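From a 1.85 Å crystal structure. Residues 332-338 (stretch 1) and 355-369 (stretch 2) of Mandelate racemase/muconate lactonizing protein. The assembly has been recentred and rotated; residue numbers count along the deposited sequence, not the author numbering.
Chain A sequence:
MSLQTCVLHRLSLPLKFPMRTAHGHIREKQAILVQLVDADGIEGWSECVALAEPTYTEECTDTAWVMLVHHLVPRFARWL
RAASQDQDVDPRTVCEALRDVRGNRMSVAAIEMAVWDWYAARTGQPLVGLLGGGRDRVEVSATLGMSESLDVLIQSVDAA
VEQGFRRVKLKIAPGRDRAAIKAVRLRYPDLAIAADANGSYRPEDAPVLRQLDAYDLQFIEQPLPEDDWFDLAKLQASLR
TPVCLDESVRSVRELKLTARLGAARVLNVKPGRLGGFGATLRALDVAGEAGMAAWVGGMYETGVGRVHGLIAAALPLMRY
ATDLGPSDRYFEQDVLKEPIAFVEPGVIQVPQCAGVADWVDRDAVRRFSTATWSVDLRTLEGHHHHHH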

ATOM      1  N   GLU A 332      13.341 -27.319  10.823  1.00 41.35           N
ATOM      2  CA  GLU A 332      13.398 -28.733  11.222  1.00 42.72           C
ATOM      3  C   GLU A 332      12.327 -29.543  10.467  1.00 41.50           C
ATOM      4  O   GLU A 332      12.607 -30.640  10.024  1.00 41.38           O
ATOM      5  N   GLN A 333      11.120 -28.985  10.353  1.00 38.90           N
ATOM      6  CA  GLN A 333       9.994 -29.651   9.742  1.00 38.25           C
ATOM      7  C   GLN A 333       9.178 -28.605   8.968  1.00 37.51           C
ATOM      8  O   GLN A 333       8.687 -27.633   9.567  1.00 36.34           O
ATOM      9  N   ASP A 334       9.040 -28.848   7.668  1.00 36.28           N
ATOM     10  CA  ASP A 334       8.346 -27.996   6.693  1.00 35.12           C
ATOM     11  C   ASP A 334       7.010 -28.661   6.279  1.00 34.26           C
ATOM     12  O   ASP A 334       6.671 -29.733   6.781  1.00 34.53           O
ATOM     13  N   VAL A 335       6.245 -28.045   5.392  1.00 31.55           N
ATOM     14  CA  VAL A 335       4.906 -28.529   5.050  1.00 31.24           C
ATOM     15  C   VAL A 335       4.843 -29.475   3.831  1.00 30.54           C
ATOM     16  O   VAL A 335       3.763 -29.804   3.330  1.00 30.40           O
ATOM     17  N   LEU A 336       6.000 -29.946   3.403  1.00 31.80           N
ATOM     18  CA  LEU A 336       6.092 -30.916   2.299  1.00 31.11           C
ATOM     19  C   LEU A 336       6.523 -32.278   2.820  1.00 32.63           C
ATOM     20  O   LEU A 336       7.242 -32.359   3.783  1.00 33.49           O
ATOM     21  N   LYS A 337       6.038 -33.343   2.200  1.00 35.35           N
ATOM     22  CA  LYS A 337       6.412 -34.720   2.613  1.00 36.54           C
ATOM     23  C   LYS A 337       7.937 -34.909   2.447  1.00 36.61           C
ATOM     24  O   LYS A 337       8.627 -35.497   3.286  1.00 36.73           O
ATOM     25  N   GLU A 338       8.451 -34.323   1.385  1.00 38.23           N
ATOM     26  CA  GLU A 338       9.863 -34.346   0.989  1.00 39.71           C
ATOM     27  C   GLU A 338      10.455 -32.926   0.870  1.00 39.73           C
ATOM     28  O   GLU A 338      10.062 -32.201  -0.074  1.00 39.14           O
ATOM     29  N   GLY A 355       0.996 -28.931 -10.146  1.00 36.96           N
ATOM     30  CA  GLY A 355       0.424 -28.507  -8.873  1.00 36.73           C
ATOM     31  C   GLY A 355       1.173 -29.079  -7.679  1.00 36.26           C
ATOM     32  O   GLY A 355       1.647 -30.213  -7.699  1.00 36.06           O
ATOM     33  N   VAL A 356       1.228 -28.324  -6.582  1.00 34.33           N
ATOM     34  CA  VAL A 356       1.911 -28.815  -5.395  1.00 32.95           C
ATOM     35  C   VAL A 356       1.083 -29.691  -4.439  1.00 31.04           C
ATOM     36  O   VAL A 356       1.627 -30.195  -3.478  1.00 31.20           O
ATOM     37  N   ALA A 357      -0.208 -29.882  -4.681  1.00 32.58           N
ATOM     38  CA  ALA A 357      -1.068 -30.581  -3.694  1.00 33.79           C
ATOM     39  C   ALA A 357      -0.514 -31.913  -3.203  1.00 35.25           C
ATOM     40  O   ALA A 357      -0.483 -32.163  -1.979  1.00 35.59           O
ATOM     41  N   ASP A 358       0.004 -32.725  -4.137  1.00 36.32           N
ATOM     42  CA  ASP A 358       0.480 -34.112  -3.851  1.00 37.79           C
ATOM     43  C   ASP A 358       1.713 -34.181  -2.969  1.00 37.06           C
ATOM     44  O   ASP A 358       1.977 -35.218  -2.358  1.00 37.19           O
ATOM     45  N   TRP A 359       2.415 -33.047  -2.897  1.00 35.04           N
ATOM     46  CA  TRP A 359       3.616 -32.864  -2.160  1.00 34.70           C
ATOM     47  C   TRP A 359       3.391 -32.348  -0.732  1.00 33.15           C
ATOM     48  O   TRP A 359       4.288 -32.385   0.078  1.00 33.52           O
ATOM     49  N   VAL A 360       2.193 -31.874  -0.431  1.00 33.24           N
ATOM     50  CA  VAL A 360       1.869 -31.324   0.871  1.00 32.74           C
ATOM     51  C   VAL A 360       1.680 -32.374   1.972  1.00 33.42           C
ATOM     52  O   VAL A 360       0.874 -33.314   1.821  1.00 34.97           O
ATOM     53  N   ASP A 361       2.401 -32.188   3.072  1.00 34.11           N
ATOM     54  CA  ASP A 361       2.258 -33.005   4.303  1.00 34.84           C
ATOM     55  C   ASP A 361       1.089 -32.442   5.108  1.00 35.12           C
ATOM     56  O   ASP A 361       1.230 -31.414   5.806  1.00 33.36           O
ATOM     57  N   ARG A 362      -0.054 -33.112   4.966  1.00 36.19           N
ATOM     58  CA  ARG A 362      -1.278 -32.735   5.665  1.00 37.39           C
ATOM     59  C   ARG A 362      -1.108 -32.750   7.160  1.00 37.11           C
ATOM     60  O   ARG A 362      -1.679 -31.893   7.835  1.00 37.86           O
ATOM     61  N   ASP A 363      -0.310 -33.683   7.713  1.00 37.70           N
ATOM     62  CA  ASP A 363      -0.074 -33.723   9.178  1.00 37.80           C
ATOM     63  C   ASP A 363       0.717 -32.525   9.675  1.00 35.62           C
ATOM     64  O   ASP A 363       0.500 -32.034  10.782  1.00 34.71           O
ATOM     65  N   ALA A 364       1.707 -32.120   8.884  1.00 34.38           N
ATOM     66  CA  ALA A 364       2.492 -30.956   9.251  1.00 32.58           C
ATOM     67  C   ALA A 364       1.608 -29.708   9.170  1.00 30.87           C
ATOM     68  O   ALA A 364       1.566 -28.922  10.127  1.00 29.86           O
ATOM     69  N   VAL A 365       0.868 -29.566   8.077  1.00 29.15           N
ATOM     70  CA  VAL A 365      -0.023 -28.409   7.948  1.00 31.29           C
ATOM     71  C   VAL A 365      -0.936 -28.338   9.179  1.00 32.73           C
ATOM     72  O   VAL A 365      -1.136 -27.254   9.789  1.00 33.59           O
ATOM     73  N   ARG A 366      -1.481 -29.491   9.566  1.00 34.23           N
ATOM     74  CA  ARG A 366      -2.399 -29.533  10.688  1.00 35.65           C
ATOM     75  C   ARG A 366      -1.752 -29.201  12.021  1.00 35.28           C
ATOM     76  O   ARG A 366      -2.323 -28.402  12.798  1.00 34.18           O
ATOM     77  N   ARG A 367      -0.553 -29.747  12.276  1.00 34.91           N
ATOM     78  CA  ARG A 367       0.143 -29.451  13.539  1.00 36.29           C
ATOM     79  C   ARG A 367       0.489 -27.961  13.688  1.00 35.97           C
ATOM     80  O   ARG A 367       0.354 -27.415  14.794  1.00 35.84           O
ATOM     81  N   PHE A 368       0.925 -27.329  12.588  1.00 32.46           N
ATOM     82  CA  PHE A 368       1.406 -25.973  12.642  1.00 31.15           C
ATOM     83  C   PHE A 368       0.257 -24.927  12.595  1.00 31.19           C
ATOM     84  O   PHE A 368       0.523 -23.728  12.761  1.00 29.64           O
ATOM     85  N   SER A 369      -0.991 -25.385  12.402  1.00 31.54           N
ATOM     86  CA  SER A 369      -2.166 -24.490  12.273  1.00 33.51           C
ATOM     87  C   SER A 369      -2.581 -23.760  13.556  1.00 33.16           C
ATOM     88  O   SER A 369      -2.784 -24.356  14.608  1.00 33.17           O
TER

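The two stretches meet at a single beta bridge, Leu336 with Val360. Asp361 N donates to Val335 O at 2.8 Å, and Lys337 N donates to Trp359 O at 2.9 Å. These bonds set the backbones close, and the side chains pack around them.

Val335 (chi1 m) points sideways, with apolar neighbours from stretch 2. Its CB lies 4.0 Å from Val365 CG2, and its CG1 lies 4.5 Å from Phe368 CD2, at the edge of the ring. Ala364 points toward stretch 1. Its small methyl fits close to the backbone: Ala364 CB is 3.5 Å from Asp334 O and 4.2 Å from Val335 CA.

Phe368 (chi1 m) also points toward stretch 1 and is the large bump facing stretch 1. Gln333 (t, then p) points toward stretch 2 and meets the tip of the Phe368 ring, with Gln333 CG 3.5 Å from Phe368 CZ. The amide of Gln333 folds back, and its NE2 donates to Asp334 O at 3.0 Å.

Leu336 (m, t) starts sideways, but its end comes nearer. Leu336 CD2 reaches two neighbours on one side, 4.2 Å from Val356 CG2 and 4.2 Å from Trp359 CB. The Trp359 indole (chi1 m) leads away from this contact.

Asp361 (chi1 t) points toward stretch 1, and its CB packs 3.8 Å from Leu336 C. Asp361 OD1 also caps the helix, accepting from Ala364 N at 3.1 Å; Asp361 OD2 lies 4.0 Å from Gln333 NE2.

Lys337 (m, t, t, t) is nearly extended. Its chain runs over the turn, with CE 3.6 Å from Val360 O, and NZ donates to Asp358 O at 2.7 Å. Water 1 adds a bridge, accepting from Glu338 N at 2.9 Å and donating to Trp359 O at 3.2 Å.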

ATOM      1  CB  GLU A 332      13.211 -28.918  12.759  1.00 43.65           C
ATOM      2  CG  GLU A 332      13.252 -30.425  13.319  1.00 48.70           C
ATOM      3  CD  GLU A 332      11.870 -31.147  13.432  1.00 52.06           C
ATOM      4  OE1 GLU A 332      10.838 -30.518  13.765  1.00 56.25           O
ATOM      5  OE2 GLU A 332      11.803 -32.372  13.192  1.00 53.90           O
ATOM      6  CB  GLN A 333       9.114 -30.258  10.843  1.00 38.96           C
ATOM      7  CG  GLN A 333       7.761 -30.738  10.350  1.00 38.86           C
ATOM      8  CD  GLN A 333       7.871 -32.064   9.649  1.00 45.38           C
ATOM      9  OE1 GLN A 333       8.189 -33.086  10.290  1.00 48.50           O
ATOM     10  NE2 GLN A 333       7.637 -32.070   8.327  1.00 42.98           N
ATOM     11  CB  ASP A 334       9.303 -27.819   5.487  1.00 35.84           C
ATOM     12  CG  ASP A 334       8.977 -26.602   4.605  1.00 34.96           C
ATOM     13  OD1 ASP A 334       7.926 -26.009   4.789  1.00 34.15           O
ATOM     14  OD2 ASP A 334       9.774 -26.277   3.681  1.00 34.00           O
ATOM     15  CB  VAL A 335       3.942 -27.325   4.861  1.00 31.37           C
ATOM     16  CG1 VAL A 335       4.149 -26.330   6.012  1.00 33.74           C
ATOM     17  CG2 VAL A 335       4.244 -26.635   3.542  1.00 32.64           C
ATOM     18  CB  LEU A 336       7.089 -30.447   1.239  1.00 31.80           C
ATOM     19  CG  LEU A 336       6.828 -29.038   0.637  1.00 29.57           C
ATOM     20  CD1 LEU A 336       7.929 -28.770  -0.395  1.00 27.12           C
ATOM     21  CD2 LEU A 336       5.464 -29.017  -0.025  1.00 28.61           C
ATOM     22  CB  LYS A 337       5.631 -35.741   1.765  1.00 37.46           C
ATOM     23  CG  LYS A 337       4.086 -35.673   1.836  1.00 38.49           C
ATOM     24  CD  LYS A 337       3.452 -36.421   0.611  1.00 38.96           C
ATOM     25  CE  LYS A 337       1.909 -36.558   0.738  1.00 42.74           C
ATOM     26  NZ  LYS A 337       1.256 -37.083  -0.535  1.00 45.55           N
ATOM     27  CB  GLU A 338       9.949 -34.971  -0.405  1.00 40.86           C
ATOM     28  CG  GLU A 338       9.586 -36.477  -0.408  1.00 47.31           C
ATOM     29  CD  GLU A 338      10.624 -37.247   0.376  1.00 54.15           C
ATOM     30  OE1 GLU A 338      11.776 -37.315  -0.131  1.00 56.40           O
ATOM     31  OE2 GLU A 338      10.311 -37.696   1.517  1.00 56.85           O
ATOM     32  CB  VAL A 356       2.559 -27.643  -4.633  1.00 32.44           C
ATOM     33  CG1 VAL A 356       1.479 -26.821  -3.932  1.00 35.24           C
ATOM     34  CG2 VAL A 356       3.549 -28.134  -3.664  1.00 32.96           C
ATOM     35  CB  ALA A 357      -2.557 -30.712  -4.199  1.00 33.19           C
ATOM     36  CB  ASP A 358       0.774 -34.885  -5.147  1.00 38.51           C
ATOM     37  CG  ASP A 358      -0.505 -35.359  -5.833  1.00 42.72           C
ATOM     38  OD1 ASP A 358      -1.586 -35.169  -5.212  1.00 44.29           O
ATOM     39  OD2 ASP A 358      -0.445 -35.945  -6.963  1.00 47.71           O
ATOM     40  CB  TRP A 359       4.521 -31.876  -2.899  1.00 35.97           C
ATOM     41  CG  TRP A 359       5.164 -32.436  -4.094  1.00 39.06           C
ATOM     42  CD1 TRP A 359       4.921 -33.675  -4.657  1.00 40.12           C
ATOM     43  CD2 TRP A 359       6.166 -31.807  -4.927  1.00 39.20           C
ATOM     44  NE1 TRP A 359       5.710 -33.845  -5.767  1.00 38.51           N
ATOM     45  CE2 TRP A 359       6.488 -32.733  -5.959  1.00 41.36           C
ATOM     46  CE3 TRP A 359       6.823 -30.563  -4.907  1.00 41.85           C
ATOM     47  CZ2 TRP A 359       7.433 -32.454  -6.958  1.00 41.54           C
ATOM     48  CZ3 TRP A 359       7.780 -30.278  -5.931  1.00 42.12           C
ATOM     49  CH2 TRP A 359       8.070 -31.221  -6.929  1.00 42.89           C
ATOM     50  CB  VAL A 360       0.613 -30.430   0.778  1.00 32.53           C
ATOM     51  CG1 VAL A 360       0.289 -29.842   2.167  1.00 35.15           C
ATOM     52  CG2 VAL A 360       0.808 -29.299  -0.255  1.00 34.11           C
ATOM     53  CB  ASP A 361       3.574 -33.017   5.093  1.00 34.06           C
ATOM     54  CG  ASP A 361       3.537 -33.935   6.356  1.00 36.94           C
ATOM     55  OD1 ASP A 361       2.451 -34.268   6.834  1.00 38.95           O
ATOM     56  OD2 ASP A 361       4.614 -34.289   6.870  1.00 36.93           O
ATOM     57  CB  ARG A 362      -2.491 -33.598   5.250  1.00 38.39           C
ATOM     58  CG  ARG A 362      -2.897 -33.656   3.728  1.00 42.87           C
ATOM     59  CD  ARG A 362      -2.443 -32.458   2.901  1.00 43.56           C
ATOM     60  NE  ARG A 362      -3.155 -32.308   1.616  1.00 48.40           N
ATOM     61  CZ  ARG A 362      -2.685 -32.746   0.441  1.00 47.63           C
ATOM     62  NH1 ARG A 362      -1.514 -33.390   0.374  1.00 47.19           N
ATOM     63  NH2 ARG A 362      -3.385 -32.540  -0.673  1.00 48.24           N
ATOM     64  CB  ASP A 363       0.714 -34.961   9.643  1.00 38.65           C
ATOM     65  CG  ASP A 363      -0.093 -36.262   9.551  1.00 44.12           C
ATOM     66  OD1 ASP A 363      -1.302 -36.265   9.842  1.00 46.28           O
ATOM     67  OD2 ASP A 363       0.504 -37.304   9.193  1.00 48.69           O
ATOM     68  CB  ALA A 364       3.762 -30.855   8.372  1.00 31.69           C
ATOM     69  CB  VAL A 365      -0.825 -28.444   6.623  1.00 29.06           C
ATOM     70  CG1 VAL A 365      -1.994 -27.405   6.643  1.00 32.61           C
ATOM     71  CG2 VAL A 365       0.081 -28.188   5.468  1.00 32.00           C
ATOM     72  CB  ARG A 366      -3.099 -30.878  10.746  1.00 37.46           C
ATOM     73  CG  ARG A 366      -4.370 -30.877   9.962  1.00 43.63           C
ATOM     74  CD  ARG A 366      -5.505 -31.527  10.825  1.00 53.52           C
ATOM     75  NE  ARG A 366      -4.962 -32.516  11.784  1.00 59.71           N
ATOM     76  CZ  ARG A 366      -5.616 -33.048  12.822  1.00 63.13           C
ATOM     77  NH1 ARG A 366      -6.895 -32.736  13.076  1.00 64.55           N
ATOM     78  NH2 ARG A 366      -4.983 -33.915  13.605  1.00 63.79           N
ATOM     79  CB  ARG A 367       1.399 -30.317  13.757  1.00 37.72           C
ATOM     80  CG  ARG A 367       2.271 -29.940  15.073  1.00 40.90           C
ATOM     81  CD  ARG A 367       1.546 -30.222  16.465  1.00 44.81           C
ATOM     82  NE  ARG A 367       2.331 -29.774  17.648  1.00 45.11           N
ATOM     83  CZ  ARG A 367       2.345 -28.534  18.170  1.00 47.70           C
ATOM     84  NH1 ARG A 367       1.633 -27.535  17.619  1.00 45.13           N
ATOM     85  NH2 ARG A 367       3.092 -28.276  19.252  1.00 42.37           N
ATOM     86  CB  PHE A 368       2.405 -25.737  11.491  1.00 31.33           C
ATOM     87  CG  PHE A 368       3.662 -26.580  11.578  1.00 32.28           C
ATOM     88  CD1 PHE A 368       4.273 -26.823  12.816  1.00 37.36           C
ATOM     89  CD2 PHE A 368       4.290 -27.051  10.416  1.00 37.22           C
ATOM     90  CE1 PHE A 368       5.469 -27.551  12.908  1.00 39.30           C
ATOM     91  CE2 PHE A 368       5.486 -27.790  10.477  1.00 34.89           C
ATOM     92  CZ  PHE A 368       6.089 -28.041  11.720  1.00 36.67           C
ATOM     93  CB  SER A 369      -3.354 -25.231  11.657  1.00 32.58           C
ATOM     94  OG  SER A 369      -3.189 -25.372  10.243  1.00 37.28           O
TER
HETATM   95  O   HOH W   1       6.937 -33.804  -1.042  1.00 40.00           O